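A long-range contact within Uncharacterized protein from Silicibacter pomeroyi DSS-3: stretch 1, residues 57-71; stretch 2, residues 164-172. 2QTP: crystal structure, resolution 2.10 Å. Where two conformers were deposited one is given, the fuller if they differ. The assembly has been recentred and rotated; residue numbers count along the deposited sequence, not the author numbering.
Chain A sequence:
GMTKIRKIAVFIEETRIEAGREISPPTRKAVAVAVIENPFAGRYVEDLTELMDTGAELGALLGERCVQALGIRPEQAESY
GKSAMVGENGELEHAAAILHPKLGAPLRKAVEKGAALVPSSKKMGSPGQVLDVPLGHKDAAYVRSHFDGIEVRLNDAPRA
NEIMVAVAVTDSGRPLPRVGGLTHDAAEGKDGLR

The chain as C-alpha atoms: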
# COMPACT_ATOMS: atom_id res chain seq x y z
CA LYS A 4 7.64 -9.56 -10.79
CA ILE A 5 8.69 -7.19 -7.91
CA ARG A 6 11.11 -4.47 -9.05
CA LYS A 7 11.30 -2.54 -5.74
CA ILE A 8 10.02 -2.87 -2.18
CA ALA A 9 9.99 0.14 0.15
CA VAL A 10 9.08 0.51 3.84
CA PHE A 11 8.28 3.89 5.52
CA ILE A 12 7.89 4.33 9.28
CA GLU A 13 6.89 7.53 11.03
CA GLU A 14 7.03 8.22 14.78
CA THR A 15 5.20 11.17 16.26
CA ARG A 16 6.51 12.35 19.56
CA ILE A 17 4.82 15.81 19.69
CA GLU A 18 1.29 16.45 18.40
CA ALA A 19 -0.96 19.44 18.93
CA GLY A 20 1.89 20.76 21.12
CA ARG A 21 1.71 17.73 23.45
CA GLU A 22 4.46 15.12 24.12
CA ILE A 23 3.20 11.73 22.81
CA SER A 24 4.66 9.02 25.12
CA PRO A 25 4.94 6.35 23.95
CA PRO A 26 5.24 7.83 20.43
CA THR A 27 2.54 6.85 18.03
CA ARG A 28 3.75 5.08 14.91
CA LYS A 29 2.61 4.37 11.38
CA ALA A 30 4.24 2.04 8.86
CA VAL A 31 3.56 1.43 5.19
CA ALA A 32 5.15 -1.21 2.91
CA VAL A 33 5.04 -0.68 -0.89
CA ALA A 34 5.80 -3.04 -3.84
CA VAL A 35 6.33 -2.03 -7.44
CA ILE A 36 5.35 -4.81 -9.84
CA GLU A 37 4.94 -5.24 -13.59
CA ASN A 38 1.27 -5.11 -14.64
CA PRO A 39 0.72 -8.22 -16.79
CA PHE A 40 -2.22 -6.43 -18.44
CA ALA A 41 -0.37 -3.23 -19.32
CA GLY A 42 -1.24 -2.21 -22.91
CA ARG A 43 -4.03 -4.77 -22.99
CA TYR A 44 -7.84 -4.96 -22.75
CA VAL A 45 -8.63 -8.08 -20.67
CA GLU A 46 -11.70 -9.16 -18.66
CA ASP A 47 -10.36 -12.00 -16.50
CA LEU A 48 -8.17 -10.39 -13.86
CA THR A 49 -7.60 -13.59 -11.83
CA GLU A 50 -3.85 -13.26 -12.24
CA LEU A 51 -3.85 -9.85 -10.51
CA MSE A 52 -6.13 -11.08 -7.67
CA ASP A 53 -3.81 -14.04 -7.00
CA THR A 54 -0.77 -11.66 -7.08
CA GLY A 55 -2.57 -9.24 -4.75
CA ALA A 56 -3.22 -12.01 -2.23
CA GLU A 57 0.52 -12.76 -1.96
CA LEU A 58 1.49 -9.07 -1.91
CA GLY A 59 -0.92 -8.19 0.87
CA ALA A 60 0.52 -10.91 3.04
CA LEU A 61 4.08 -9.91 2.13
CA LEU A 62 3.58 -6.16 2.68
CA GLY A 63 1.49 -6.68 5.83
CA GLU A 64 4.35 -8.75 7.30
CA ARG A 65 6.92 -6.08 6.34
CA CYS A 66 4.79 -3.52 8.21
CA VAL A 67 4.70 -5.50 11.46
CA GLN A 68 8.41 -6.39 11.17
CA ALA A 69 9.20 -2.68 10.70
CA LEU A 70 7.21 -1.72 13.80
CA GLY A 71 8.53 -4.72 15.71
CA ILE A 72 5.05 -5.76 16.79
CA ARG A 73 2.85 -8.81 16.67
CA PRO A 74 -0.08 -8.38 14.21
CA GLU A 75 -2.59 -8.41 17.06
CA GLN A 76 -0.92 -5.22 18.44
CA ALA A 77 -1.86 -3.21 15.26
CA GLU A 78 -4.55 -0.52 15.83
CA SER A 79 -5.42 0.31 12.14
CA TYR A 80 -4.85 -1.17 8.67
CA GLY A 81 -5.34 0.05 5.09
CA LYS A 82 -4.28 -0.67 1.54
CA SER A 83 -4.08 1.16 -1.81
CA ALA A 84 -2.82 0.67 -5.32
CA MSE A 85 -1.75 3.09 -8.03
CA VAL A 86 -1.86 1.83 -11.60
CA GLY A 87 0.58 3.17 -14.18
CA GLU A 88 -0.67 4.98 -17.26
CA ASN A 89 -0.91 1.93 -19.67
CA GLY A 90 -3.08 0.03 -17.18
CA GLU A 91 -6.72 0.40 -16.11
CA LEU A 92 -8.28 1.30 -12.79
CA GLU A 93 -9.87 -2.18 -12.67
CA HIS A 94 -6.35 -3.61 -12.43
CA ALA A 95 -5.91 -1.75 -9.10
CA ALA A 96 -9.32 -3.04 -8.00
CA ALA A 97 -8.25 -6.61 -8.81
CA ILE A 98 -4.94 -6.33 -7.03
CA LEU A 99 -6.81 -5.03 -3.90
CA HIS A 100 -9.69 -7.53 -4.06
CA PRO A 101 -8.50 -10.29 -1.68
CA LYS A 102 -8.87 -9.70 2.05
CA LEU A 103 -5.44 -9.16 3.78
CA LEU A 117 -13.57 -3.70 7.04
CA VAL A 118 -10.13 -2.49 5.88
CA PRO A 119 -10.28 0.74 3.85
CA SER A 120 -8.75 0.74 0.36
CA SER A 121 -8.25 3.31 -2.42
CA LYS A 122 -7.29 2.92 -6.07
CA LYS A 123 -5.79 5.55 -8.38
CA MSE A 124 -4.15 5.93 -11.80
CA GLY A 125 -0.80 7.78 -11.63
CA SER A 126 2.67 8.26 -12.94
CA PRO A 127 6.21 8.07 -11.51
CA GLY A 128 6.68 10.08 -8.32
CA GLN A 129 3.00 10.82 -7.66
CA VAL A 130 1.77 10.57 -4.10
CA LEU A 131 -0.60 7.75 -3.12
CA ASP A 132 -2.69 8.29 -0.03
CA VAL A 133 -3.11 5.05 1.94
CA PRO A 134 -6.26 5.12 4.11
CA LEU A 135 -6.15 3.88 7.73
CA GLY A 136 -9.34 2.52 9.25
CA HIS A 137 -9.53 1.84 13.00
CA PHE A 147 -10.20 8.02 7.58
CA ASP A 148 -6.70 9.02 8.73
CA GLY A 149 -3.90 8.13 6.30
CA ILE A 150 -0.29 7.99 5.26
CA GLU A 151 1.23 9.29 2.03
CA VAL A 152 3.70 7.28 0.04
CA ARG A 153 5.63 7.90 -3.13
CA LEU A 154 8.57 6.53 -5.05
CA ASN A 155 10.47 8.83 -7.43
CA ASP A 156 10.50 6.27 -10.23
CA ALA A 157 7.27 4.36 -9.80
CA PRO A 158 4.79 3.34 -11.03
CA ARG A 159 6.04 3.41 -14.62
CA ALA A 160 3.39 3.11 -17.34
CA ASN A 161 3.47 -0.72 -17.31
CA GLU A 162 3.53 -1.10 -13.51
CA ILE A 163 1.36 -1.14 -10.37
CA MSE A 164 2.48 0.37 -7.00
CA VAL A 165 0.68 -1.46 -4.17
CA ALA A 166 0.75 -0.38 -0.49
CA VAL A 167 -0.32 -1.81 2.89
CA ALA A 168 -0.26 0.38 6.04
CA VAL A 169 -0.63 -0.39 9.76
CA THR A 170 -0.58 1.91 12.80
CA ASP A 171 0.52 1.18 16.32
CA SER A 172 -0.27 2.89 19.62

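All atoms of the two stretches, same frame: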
# COMPACT_ATOMS: atom_id res chain seq x y z
N GLU A 57 -0.84 -12.56 -2.42
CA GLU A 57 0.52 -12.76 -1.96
C GLU A 57 1.19 -11.46 -1.53
O GLU A 57 1.92 -11.44 -0.56
CB GLU A 57 1.33 -13.44 -3.06
CG GLU A 57 0.88 -14.87 -3.37
CD GLU A 57 1.43 -15.40 -4.68
OE1 GLU A 57 1.66 -14.59 -5.61
OE2 GLU A 57 1.60 -16.62 -4.77
N LEU A 58 0.92 -10.37 -2.25
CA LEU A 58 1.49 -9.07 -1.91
C LEU A 58 0.95 -8.54 -0.61
O LEU A 58 1.70 -8.03 0.21
CB LEU A 58 1.28 -8.03 -3.01
CG LEU A 58 2.25 -8.09 -4.16
CD1 LEU A 58 1.84 -6.99 -5.11
CD2 LEU A 58 3.69 -7.96 -3.71
N GLY A 59 -0.35 -8.67 -0.38
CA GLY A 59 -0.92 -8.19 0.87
C GLY A 59 -0.30 -8.83 2.09
O GLY A 59 0.00 -8.18 3.10
N ALA A 60 -0.13 -10.15 2.00
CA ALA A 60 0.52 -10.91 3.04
C ALA A 60 1.97 -10.44 3.21
O ALA A 60 2.42 -10.22 4.32
CB ALA A 60 0.47 -12.41 2.69
N LEU A 61 2.68 -10.31 2.10
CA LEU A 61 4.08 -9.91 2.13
C LEU A 61 4.26 -8.51 2.73
O LEU A 61 5.10 -8.31 3.62
CB LEU A 61 4.67 -9.94 0.71
CG LEU A 61 6.07 -9.31 0.56
CD1 LEU A 61 7.12 -10.12 1.30
CD2 LEU A 61 6.43 -9.20 -0.89
N LEU A 62 3.48 -7.55 2.24
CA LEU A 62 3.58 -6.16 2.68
C LEU A 62 3.05 -5.98 4.10
O LEU A 62 3.60 -5.21 4.90
CB LEU A 62 2.90 -5.22 1.68
CG LEU A 62 3.42 -5.19 0.24
CD1 LEU A 62 2.51 -4.38 -0.78
CD2 LEU A 62 4.89 -4.72 0.18
N GLY A 63 1.99 -6.72 4.45
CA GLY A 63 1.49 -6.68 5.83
C GLY A 63 2.54 -7.16 6.85
O GLY A 63 2.66 -6.60 7.92
N GLU A 64 3.27 -8.20 6.48
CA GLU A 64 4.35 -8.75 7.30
C GLU A 64 5.51 -7.76 7.39
O GLU A 64 6.10 -7.62 8.46
CB GLU A 64 4.84 -10.09 6.72
CG GLU A 64 6.16 -10.64 7.33
CD GLU A 64 6.02 -11.10 8.79
OE1 GLU A 64 4.91 -11.52 9.19
OE2 GLU A 64 7.03 -11.06 9.55
N ARG A 65 5.86 -7.09 6.29
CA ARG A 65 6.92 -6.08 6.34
C ARG A 65 6.55 -4.95 7.28
O ARG A 65 7.40 -4.47 8.04
CB ARG A 65 7.26 -5.51 4.95
CG ARG A 65 7.82 -6.54 3.95
CD ARG A 65 9.13 -7.22 4.41
NE ARG A 65 10.18 -6.22 4.56
CZ ARG A 65 11.07 -5.88 3.62
NH1 ARG A 65 11.11 -6.48 2.42
NH2 ARG A 65 11.96 -4.92 3.90
N CYS A 66 5.28 -4.55 7.28
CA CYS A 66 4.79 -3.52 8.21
C CYS A 66 5.01 -3.87 9.67
O CYS A 66 5.56 -3.07 10.42
CB CYS A 66 3.31 -3.23 7.98
SG CYS A 66 2.98 -2.13 6.63
N VAL A 67 4.56 -5.06 10.07
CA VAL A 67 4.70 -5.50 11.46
C VAL A 67 6.17 -5.74 11.84
O VAL A 67 6.58 -5.41 12.94
CB VAL A 67 3.79 -6.74 11.80
CG1 VAL A 67 2.32 -6.39 11.53
CG2 VAL A 67 4.19 -7.99 11.02
N GLN A 68 6.98 -6.28 10.93
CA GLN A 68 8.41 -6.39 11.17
C GLN A 68 9.05 -5.02 11.36
O GLN A 68 9.89 -4.87 12.22
CB GLN A 68 9.12 -7.12 10.05
CG GLN A 68 8.92 -8.61 10.07
CD GLN A 68 9.52 -9.31 8.84
OE1 GLN A 68 9.55 -8.75 7.74
NE2 GLN A 68 9.97 -10.54 9.04
N ALA A 69 8.65 -4.03 10.57
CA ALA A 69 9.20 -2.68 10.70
C ALA A 69 8.87 -2.03 12.05
O ALA A 69 9.66 -1.29 12.59
CB ALA A 69 8.68 -1.78 9.56
N LEU A 70 7.68 -2.29 12.55
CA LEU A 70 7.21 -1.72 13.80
C LEU A 70 7.59 -2.62 14.97
O LEU A 70 7.34 -2.28 16.11
CB LEU A 70 5.69 -1.59 13.78
CG LEU A 70 5.05 -0.55 12.88
CD1 LEU A 70 3.54 -0.88 12.70
CD2 LEU A 70 5.29 0.86 13.42
N GLY A 71 8.15 -3.77 14.67
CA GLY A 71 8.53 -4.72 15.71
C GLY A 71 7.36 -5.10 16.58
O GLY A 71 7.50 -5.16 17.80
N MSE A 164 1.86 0.11 -8.30
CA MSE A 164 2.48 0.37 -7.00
C MSE A 164 1.39 0.04 -5.97
O MSE A 164 0.32 0.64 -5.95
CB MSE A 164 2.95 1.84 -6.90
CG MSE A 164 3.77 2.13 -5.70
SE MSE A 164 4.47 3.87 -5.53
CE MSE A 164 2.80 4.89 -5.16
N VAL A 165 1.65 -0.97 -5.16
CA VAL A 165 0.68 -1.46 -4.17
C VAL A 165 1.22 -1.17 -2.76
O VAL A 165 2.37 -1.40 -2.51
CB VAL A 165 0.52 -2.99 -4.36
CG1 VAL A 165 -0.58 -3.54 -3.44
CG2 VAL A 165 0.27 -3.32 -5.86
N ALA A 166 0.37 -0.73 -1.85
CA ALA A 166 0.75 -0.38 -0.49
C ALA A 166 -0.19 -0.98 0.56
O ALA A 166 -1.41 -1.06 0.37
CB ALA A 166 0.78 1.18 -0.33
N VAL A 167 0.40 -1.40 1.68
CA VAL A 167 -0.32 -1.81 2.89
C VAL A 167 0.24 -0.99 4.07
O VAL A 167 1.47 -0.85 4.22
CB VAL A 167 -0.15 -3.31 3.15
CG1 VAL A 167 -0.68 -3.69 4.54
CG2 VAL A 167 -0.83 -4.16 1.99
N ALA A 168 -0.65 -0.44 4.89
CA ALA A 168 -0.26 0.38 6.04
C ALA A 168 -0.90 -0.19 7.30
O ALA A 168 -1.97 -0.80 7.24
CB ALA A 168 -0.71 1.81 5.84
N VAL A 169 -0.22 0.02 8.43
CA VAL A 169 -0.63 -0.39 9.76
C VAL A 169 -0.19 0.72 10.73
O VAL A 169 0.83 1.37 10.49
CB VAL A 169 0.05 -1.75 10.16
CG1 VAL A 169 -0.45 -2.23 11.50
CG2 VAL A 169 -0.21 -2.84 9.10
N THR A 170 -0.97 0.96 11.78
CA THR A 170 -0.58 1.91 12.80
C THR A 170 -0.48 1.18 14.11
O THR A 170 -1.09 0.13 14.31
CB THR A 170 -1.56 3.10 13.01
OG1 THR A 170 -2.79 2.61 13.53
CG2 THR A 170 -1.81 3.87 11.74
N ASP A 171 0.35 1.72 14.99
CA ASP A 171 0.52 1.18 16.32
C ASP A 171 0.52 2.27 17.37
O ASP A 171 1.24 3.27 17.26
CB ASP A 171 1.85 0.44 16.39
CG ASP A 171 2.14 -0.08 17.77
OD1 ASP A 171 1.20 -0.50 18.47
OD2 ASP A 171 3.33 -0.09 18.14
N SER A 172 -0.31 2.07 18.39
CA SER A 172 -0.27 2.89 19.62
C SER A 172 -1.20 4.10 19.55
O SER A 172 -1.56 4.66 20.60
CB SER A 172 1.17 3.33 19.95
OG SER A 172 1.27 3.83 21.26

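A helix packed on a β-strand must match two periodicities, and this pair shows how a four-residue step along the one can meet a two-residue step along the other. The helix of residues 57-70 runs at 39° to strand 164-171, their axes approaching to 7.7 Å. Leu58, Leu62, Cys66 and Leu70 point toward the strand; Val165, Val167, Val169 and Asp171 point toward the helix, while the intervening Ala166, Ala168 and Thr170 point away.

Val167 is the central bump. It enters a hollow floored by glycine: its CG2 lies 4.2 Å from Gly59 CA and its CG1 3.9 Å from Gly63 CA, contacts made directly with the helix backbone. Leu62 borders this hollow, its CB 3.9 Å from Val167 CG2, and here the backbones come closest, with Leu62 CA 5.8 Å from Val167 CA. Leu62 also extends CD1 to 3.4 Å from Val165 O, while Leu58 CD1 meets Val165 CG2 at 4.1 Å.

Farther along, compact Cys66 fits between valines: its CB is 3.7 Å from Val169 CG2, and its SG lies 3.1 Å from Val167 O. Leu70 CD1 closes the row, 4.3 Å from Asp171 CB. No hydrogen bond crosses the interface; complementary, largely apolar surfaces bury 474 Å².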